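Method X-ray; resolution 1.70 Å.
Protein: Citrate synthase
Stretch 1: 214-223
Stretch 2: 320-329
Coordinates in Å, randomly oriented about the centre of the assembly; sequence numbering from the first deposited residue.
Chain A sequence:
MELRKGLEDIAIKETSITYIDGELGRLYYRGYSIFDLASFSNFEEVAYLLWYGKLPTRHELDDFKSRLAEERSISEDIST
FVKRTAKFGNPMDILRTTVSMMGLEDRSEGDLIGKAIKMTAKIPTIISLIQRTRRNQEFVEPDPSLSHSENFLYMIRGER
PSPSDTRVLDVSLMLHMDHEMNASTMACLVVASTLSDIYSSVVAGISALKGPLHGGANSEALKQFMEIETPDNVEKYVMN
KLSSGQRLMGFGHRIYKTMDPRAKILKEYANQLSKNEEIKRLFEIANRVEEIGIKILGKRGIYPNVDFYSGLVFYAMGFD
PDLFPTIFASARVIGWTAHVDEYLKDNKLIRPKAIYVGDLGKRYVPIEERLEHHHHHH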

ATOM      1  N   HIS A 214      -6.785  -4.889  11.478  1.00 17.36           N
ATOM      2  CA  HIS A 214      -6.631  -3.428  11.432  1.00 17.21           C
ATOM      3  C   HIS A 214      -7.377  -2.815  12.622  1.00 18.81           C
ATOM      4  O   HIS A 214      -6.890  -1.887  13.290  1.00 18.75           O
ATOM      5  CB  HIS A 214      -7.174  -2.867  10.115  1.00 13.99           C
ATOM      6  CG  HIS A 214      -7.005  -1.401  10.016  1.00 14.35           C
ATOM      7  ND1 HIS A 214      -7.836  -0.520  10.688  1.00 13.20           N
ATOM      8  CD2 HIS A 214      -6.114  -0.654   9.333  1.00 15.18           C
ATOM      9  CE1 HIS A 214      -7.438   0.718  10.435  1.00 13.63           C
ATOM     10  NE2 HIS A 214      -6.394   0.659   9.597  1.00 14.18           N
ATOM     11  N   GLY A 215      -8.593  -3.333  12.801  1.00 19.03           N
ATOM     12  CA  GLY A 215      -9.564  -2.818  13.740  1.00 22.26           C
ATOM     13  C   GLY A 215     -10.512  -1.840  13.082  1.00 24.57           C
ATOM     14  O   GLY A 215     -10.112  -1.103  12.139  1.00 20.58           O
ATOM     15  N   GLY A 216     -11.783  -1.877  13.543  1.00 24.36           N
ATOM     16  CA  GLY A 216     -12.814  -0.909  13.183  1.00 24.43           C
ATOM     17  C   GLY A 216     -13.582  -1.258  11.914  1.00 26.46           C
ATOM     18  O   GLY A 216     -14.722  -0.810  11.740  1.00 24.00           O
ATOM     19  N   ALA A 217     -12.962  -1.994  10.984  1.00 28.95           N
ATOM     20  CA  ALA A 217     -13.364  -1.984   9.531  1.00 30.88           C
ATOM     21  C   ALA A 217     -13.895  -3.359   9.145  1.00 31.40           C
ATOM     22  O   ALA A 217     -13.408  -3.985   8.217  1.00 30.61           O
ATOM     23  CB  ALA A 217     -12.188  -1.626   8.650  1.00 34.86           C
ATOM     24  N   ASN A 218     -14.824  -3.855   9.954  1.00 32.97           N
ATOM     25  CA  ASN A 218     -15.393  -5.133   9.818  1.00 29.05           C
ATOM     26  C   ASN A 218     -16.867  -5.072  10.304  1.00 32.72           C
ATOM     27  O   ASN A 218     -17.263  -4.085  10.985  1.00 35.10           O
ATOM     28  CB  ASN A 218     -14.553  -6.104  10.621  1.00 33.98           C
ATOM     29  CG  ASN A 218     -14.787  -5.865  12.087  1.00 34.12           C
ATOM     30  OD1 ASN A 218     -15.836  -6.254  12.591  1.00 32.41           O
ATOM     31  ND2 ASN A 218     -13.872  -5.157  12.729  1.00 40.16           N
ATOM     32  N   SER A 219     -17.667  -6.110   9.982  1.00 26.87           N
ATOM     33  CA  SER A 219     -19.075  -6.278  10.472  1.00 29.72           C
ATOM     34  C   SER A 219     -19.230  -7.516  11.399  1.00 30.29           C
ATOM     35  O   SER A 219     -20.299  -8.123  11.478  1.00 24.84           O
ATOM     36  CB  SER A 219     -20.082  -6.337   9.304  1.00 33.59           C
ATOM     37  OG  SER A 219     -20.380  -5.044   8.753  1.00 39.56           O
ATOM     38  N   GLU A 220     -18.177  -7.875  12.139  1.00 24.86           N
ATOM     39  CA  GLU A 220     -18.162  -9.033  13.023  1.00 26.32           C
ATOM     40  C   GLU A 220     -19.237  -8.913  14.124  1.00 20.51           C
ATOM     41  O   GLU A 220     -19.908  -9.917  14.511  1.00 19.29           O
ATOM     42  CB  GLU A 220     -16.745  -9.168  13.585  1.00 31.78           C
ATOM     43  CG  GLU A 220     -15.806  -9.862  12.609  1.00 36.44           C
ATOM     44  CD  GLU A 220     -16.176 -11.325  12.375  1.00 40.26           C
ATOM     45  OE1 GLU A 220     -16.244 -12.092  13.356  1.00 49.61           O
ATOM     46  OE2 GLU A 220     -16.448 -11.688  11.220  1.00 56.30           O
ATOM     47  N   ALA A 221     -19.413  -7.716  14.661  1.00 18.96           N
ATOM     48  CA  ALA A 221     -20.386  -7.538  15.720  1.00 16.68           C
ATOM     49  C   ALA A 221     -21.791  -7.721  15.161  1.00 15.62           C
ATOM     50  O   ALA A 221     -22.636  -8.302  15.795  1.00 15.81           O
ATOM     51  CB  ALA A 221     -20.270  -6.181  16.377  1.00 20.08           C
ATOM     52  N   LEU A 222     -22.021  -7.247  13.938  1.00 15.35           N
ATOM     53  CA  LEU A 222     -23.358  -7.396  13.353  1.00 15.95           C
ATOM     54  C   LEU A 222     -23.681  -8.879  13.156  1.00 16.26           C
ATOM     55  O   LEU A 222     -24.812  -9.268  13.390  1.00 15.76           O
ATOM     56  CB  LEU A 222     -23.428  -6.679  12.005  1.00 16.24           C
ATOM     57  CG  LEU A 222     -24.762  -6.886  11.263  1.00 16.27           C
ATOM     58  CD1 LEU A 222     -25.937  -6.362  12.073  1.00 16.34           C
ATOM     59  CD2 LEU A 222     -24.739  -6.208   9.897  1.00 18.96           C
ATOM     60  N   LYS A 223     -22.713  -9.662  12.643  1.00 18.31           N
ATOM     61  CA  LYS A 223     -22.881 -11.102  12.455  1.00 20.05           C
ATOM     62  C   LYS A 223     -23.297 -11.750  13.775  1.00 20.06           C
ATOM     63  O   LYS A 223     -24.182 -12.590  13.782  1.00 17.85           O
ATOM     64  CB  LYS A 223     -21.566 -11.717  11.954  1.00 26.17           C
ATOM     65  CG  LYS A 223     -21.543 -13.216  11.661  1.00 34.11           C
ATOM     66  CD  LYS A 223     -20.188 -13.640  11.017  1.00 41.36           C
ATOM     67  CE  LYS A 223     -20.200 -14.948  10.250  1.00 47.92           C
ATOM     68  NZ  LYS A 223     -19.652 -16.051  11.077  1.00 54.35           N
ATOM     69  N   ASP A 320     -25.113  -4.240   2.194  1.00 16.14           N
ATOM     70  CA  ASP A 320     -24.704  -5.592   2.543  1.00 18.52           C
ATOM     71  C   ASP A 320     -23.567  -5.467   3.545  1.00 17.08           C
ATOM     72  O   ASP A 320     -22.666  -4.633   3.389  1.00 14.76           O
ATOM     73  CB  ASP A 320     -24.192  -6.479   1.379  1.00 20.55           C
ATOM     74  CG  ASP A 320     -25.239  -6.943   0.390  1.00 24.45           C
ATOM     75  OD1 ASP A 320     -26.430  -6.922   0.767  1.00 25.84           O
ATOM     76  OD2 ASP A 320     -24.848  -7.280  -0.779  1.00 27.97           O
ATOM     77  N   PRO A 321     -23.570  -6.298   4.601  1.00 17.95           N
ATOM     78  CA  PRO A 321     -22.481  -6.329   5.558  1.00 20.41           C
ATOM     79  C   PRO A 321     -21.066  -6.412   4.986  1.00 20.68           C
ATOM     80  O   PRO A 321     -20.168  -5.736   5.508  1.00 20.36           O
ATOM     81  CB  PRO A 321     -22.781  -7.595   6.370  1.00 22.16           C
ATOM     82  CG  PRO A 321     -24.271  -7.652   6.357  1.00 20.80           C
ATOM     83  CD  PRO A 321     -24.634  -7.251   4.949  1.00 19.75           C
ATOM     84  N   ASP A 322     -20.846  -7.146   3.898  1.00 20.25           N
ATOM     85  CA  ASP A 322     -19.476  -7.284   3.560  1.00 22.70           C
ATOM     86  C   ASP A 322     -18.989  -6.053   2.764  1.00 20.09           C
ATOM     87  O   ASP A 322     -17.814  -5.994   2.445  1.00 19.41           O
ATOM     88  CB  ASP A 322     -19.191  -8.582   2.839  1.00 27.49           C
ATOM     89  CG  ASP A 322     -19.731  -8.550   1.443  1.00 27.73           C
ATOM     90  OD1 ASP A 322     -20.611  -7.716   1.211  1.00 32.67           O
ATOM     91  OD2 ASP A 322     -19.277  -9.384   0.615  1.00 33.52           O
ATOM     92  N   LEU A 323     -19.877  -5.100   2.453  1.00 16.24           N
ATOM     93  CA  LEU A 323     -19.405  -3.801   1.900  1.00 15.40           C
ATOM     94  C   LEU A 323     -18.916  -2.880   3.012  1.00 14.87           C
ATOM     95  O   LEU A 323     -18.338  -1.779   2.695  1.00 13.23           O
ATOM     96  CB  LEU A 323     -20.539  -3.161   1.107  1.00 17.30           C
ATOM     97  CG  LEU A 323     -20.881  -3.896  -0.178  1.00 20.63           C
ATOM     98  CD1 LEU A 323     -21.885  -3.113  -0.990  1.00 23.48           C
ATOM     99  CD2 LEU A 323     -19.630  -4.126  -1.016  1.00 23.03           C
ATOM    100  N   PHE A 324     -19.135  -3.212   4.296  1.00 14.19           N
ATOM    101  CA  PHE A 324     -18.839  -2.222   5.351  1.00 15.02           C
ATOM    102  C   PHE A 324     -17.380  -1.735   5.308  1.00 13.04           C
ATOM    103  O   PHE A 324     -17.151  -0.530   5.462  1.00 11.86           O
ATOM    104  CB  PHE A 324     -19.150  -2.708   6.774  1.00 18.03           C
ATOM    105  CG  PHE A 324     -18.680  -1.680   7.790  1.00 28.85           C
ATOM    106  CD1 PHE A 324     -19.130  -0.362   7.716  1.00 34.79           C
ATOM    107  CD2 PHE A 324     -17.663  -1.957   8.691  1.00 36.24           C
ATOM    108  CE1 PHE A 324     -18.641   0.614   8.575  1.00 37.79           C
ATOM    109  CE2 PHE A 324     -17.195  -0.984   9.558  1.00 36.64           C
ATOM    110  CZ  PHE A 324     -17.672   0.303   9.495  1.00 37.10           C
ATOM    111  N   PRO A 325     -16.347  -2.580   5.083  1.00 12.41           N
ATOM    112  CA  PRO A 325     -14.974  -2.083   5.024  1.00 11.54           C
ATOM    113  C   PRO A 325     -14.767  -1.053   3.902  1.00 10.60           C
ATOM    114  O   PRO A 325     -13.968  -0.084   4.051  1.00 10.64           O
ATOM    115  CB  PRO A 325     -14.102  -3.311   4.746  1.00 13.15           C
ATOM    116  CG  PRO A 325     -14.977  -4.496   5.201  1.00 15.15           C
ATOM    117  CD  PRO A 325     -16.423  -4.068   5.130  1.00 13.83           C
ATOM    118  N   THR A 326     -15.533  -1.204   2.820  1.00  9.51           N
ATOM    119  CA  THR A 326     -15.400  -0.222   1.707  1.00  9.17           C
ATOM    120  C   THR A 326     -15.951   1.132   2.172  1.00  9.52           C
ATOM    121  O   THR A 326     -15.443   2.220   1.719  1.00  9.37           O
ATOM    122  CB  THR A 326     -15.960  -0.675   0.360  1.00 10.37           C
ATOM    123  OG1 THR A 326     -17.386  -0.764   0.392  1.00 10.28           O
ATOM    124  CG2 THR A 326     -15.371  -1.993  -0.106  1.00 11.19           C
ATOM    125  N   ILE A 327     -17.074   1.090   2.891  1.00 10.57           N
ATOM    126  CA  ILE A 327     -17.715   2.308   3.366  1.00 11.47           C
ATOM    127  C   ILE A 327     -16.768   3.032   4.341  1.00 11.56           C
ATOM    128  O   ILE A 327     -16.611   4.295   4.298  1.00 11.41           O
ATOM    129  CB  ILE A 327     -19.087   1.973   3.974  1.00 12.58           C
ATOM    130  CG1 ILE A 327     -20.004   1.355   2.927  1.00 13.85           C
ATOM    131  CG2 ILE A 327     -19.728   3.215   4.557  1.00 13.38           C
ATOM    132  CD1 ILE A 327     -21.199   0.689   3.548  1.00 14.57           C
ATOM    133  N   PHE A 328     -16.153   2.259   5.245  1.00 10.71           N
ATOM    134  CA  PHE A 328     -15.087   2.809   6.100  1.00 10.67           C
ATOM    135  C   PHE A 328     -14.062   3.562   5.243  1.00 10.73           C
ATOM    136  O   PHE A 328     -13.735   4.724   5.515  1.00 11.31           O
ATOM    137  CB  PHE A 328     -14.520   1.664   6.924  1.00 11.53           C
ATOM    138  CG  PHE A 328     -13.598   1.999   8.063  1.00 11.35           C
ATOM    139  CD1 PHE A 328     -12.498   2.820   7.888  1.00 14.39           C
ATOM    140  CD2 PHE A 328     -13.823   1.457   9.320  1.00 15.47           C
ATOM    141  CE1 PHE A 328     -11.648   3.107   8.952  1.00 15.29           C
ATOM    142  CE2 PHE A 328     -12.952   1.733  10.375  1.00 15.48           C
ATOM    143  CZ  PHE A 328     -11.866   2.556  10.181  1.00 13.85           C
ATOM    144  N   ALA A 329     -13.521   2.904   4.221  1.00  9.51           N
ATOM    145  CA  ALA A 329     -12.514   3.521   3.333  1.00 10.05           C
ATOM    146  C   ALA A 329     -13.052   4.800   2.710  1.00 10.21           C
ATOM    147  O   ALA A 329     -12.302   5.765   2.565  1.00 10.86           O
ATOM    148  CB  ALA A 329     -12.084   2.551   2.255  1.00  9.98           C
TER

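The most unusual feature of this contact is how much of it is made by main-chain carbonyls set against phenylalanine rings, while a single weak hydrogen bond is all the polar bonding that crosses between the stretches. The G216 carbonyl is the clearest case. Its O atom lies 3.3 Å from F324 CE2 and 3.4 Å from F328 CE2, at the edge of both rings and near the plane of each. The hydrogens on an aromatic rim carry a slight positive charge, so a carbonyl oxygen is a favourable neighbour there in a way that it would not be over the ring face. One oxygen thus meets two rings, whose residues are four apart on the same helix.

The arrangement illustrates a general principle: a loop can pack closely on a helix when small residues in the loop let its backbone approach large side chains on the helix. F324 and F328 both point toward the loop with chi1 in the t well, and both are buried. Opposite them, G216 and A217 offer little bulk. At G216 the phi of 87° by itself favours glycine, and the packing adds a second reason, since an ideal CB would fall 3.0 Å from F328 CE2, a tight approach. G215, by contrast, has nothing of the helical stretch near the place of a CB; its backbone angles alone call for glycine, because a CB would be jammed against the carbonyl oxygen of H214.

A217 is the point of closest backbone approach, its CA 4.8 Å from the CA of P325. Its methyl group sits over one face of the F328 ring, with CB 4.0 Å from the ring centroid and 28° off the normal, a CH-pi contact; CB also lies 3.6 Å from F328 CD2. Alanine suits this position by supplying an apolar group to the ring while leaving the main chain near the helix. The carbonyl of the same residue faces the proline ring, A217 O lying 3.4 Å from P325 CG.

Farther along, N218 O comes within 3.2 Å of F324 CD2, whereas the N218 side chain points away and serves its own stretch: E220 N donates to N218 OD1 at 2.9 Å. S219, just before the helix that begins at E220, turns its side chain toward the other stretch and makes no capping bond. Instead S219 OG donates a weak hydrogen bond to P321 O at 3.3 Å, and it also lies 3.3 Å from F324 CB. The acceptor is already engaged, since F324 N donates to P321 O at 3.0 Å within the second stretch.

Within the first turn of the first helix, L222 extends the apolar contact, its CD2 3.9 Å from P321 CG. Together the stretches bury 390 Å², summed over both sides, with F328, A217 and F324 the most extensively covered. Close packing, with carbonyl oxygens set against the phenylalanine rings and a few apolar contacts beside them, is thus the main feature of this contact; the one hydrogen bond across it is weak.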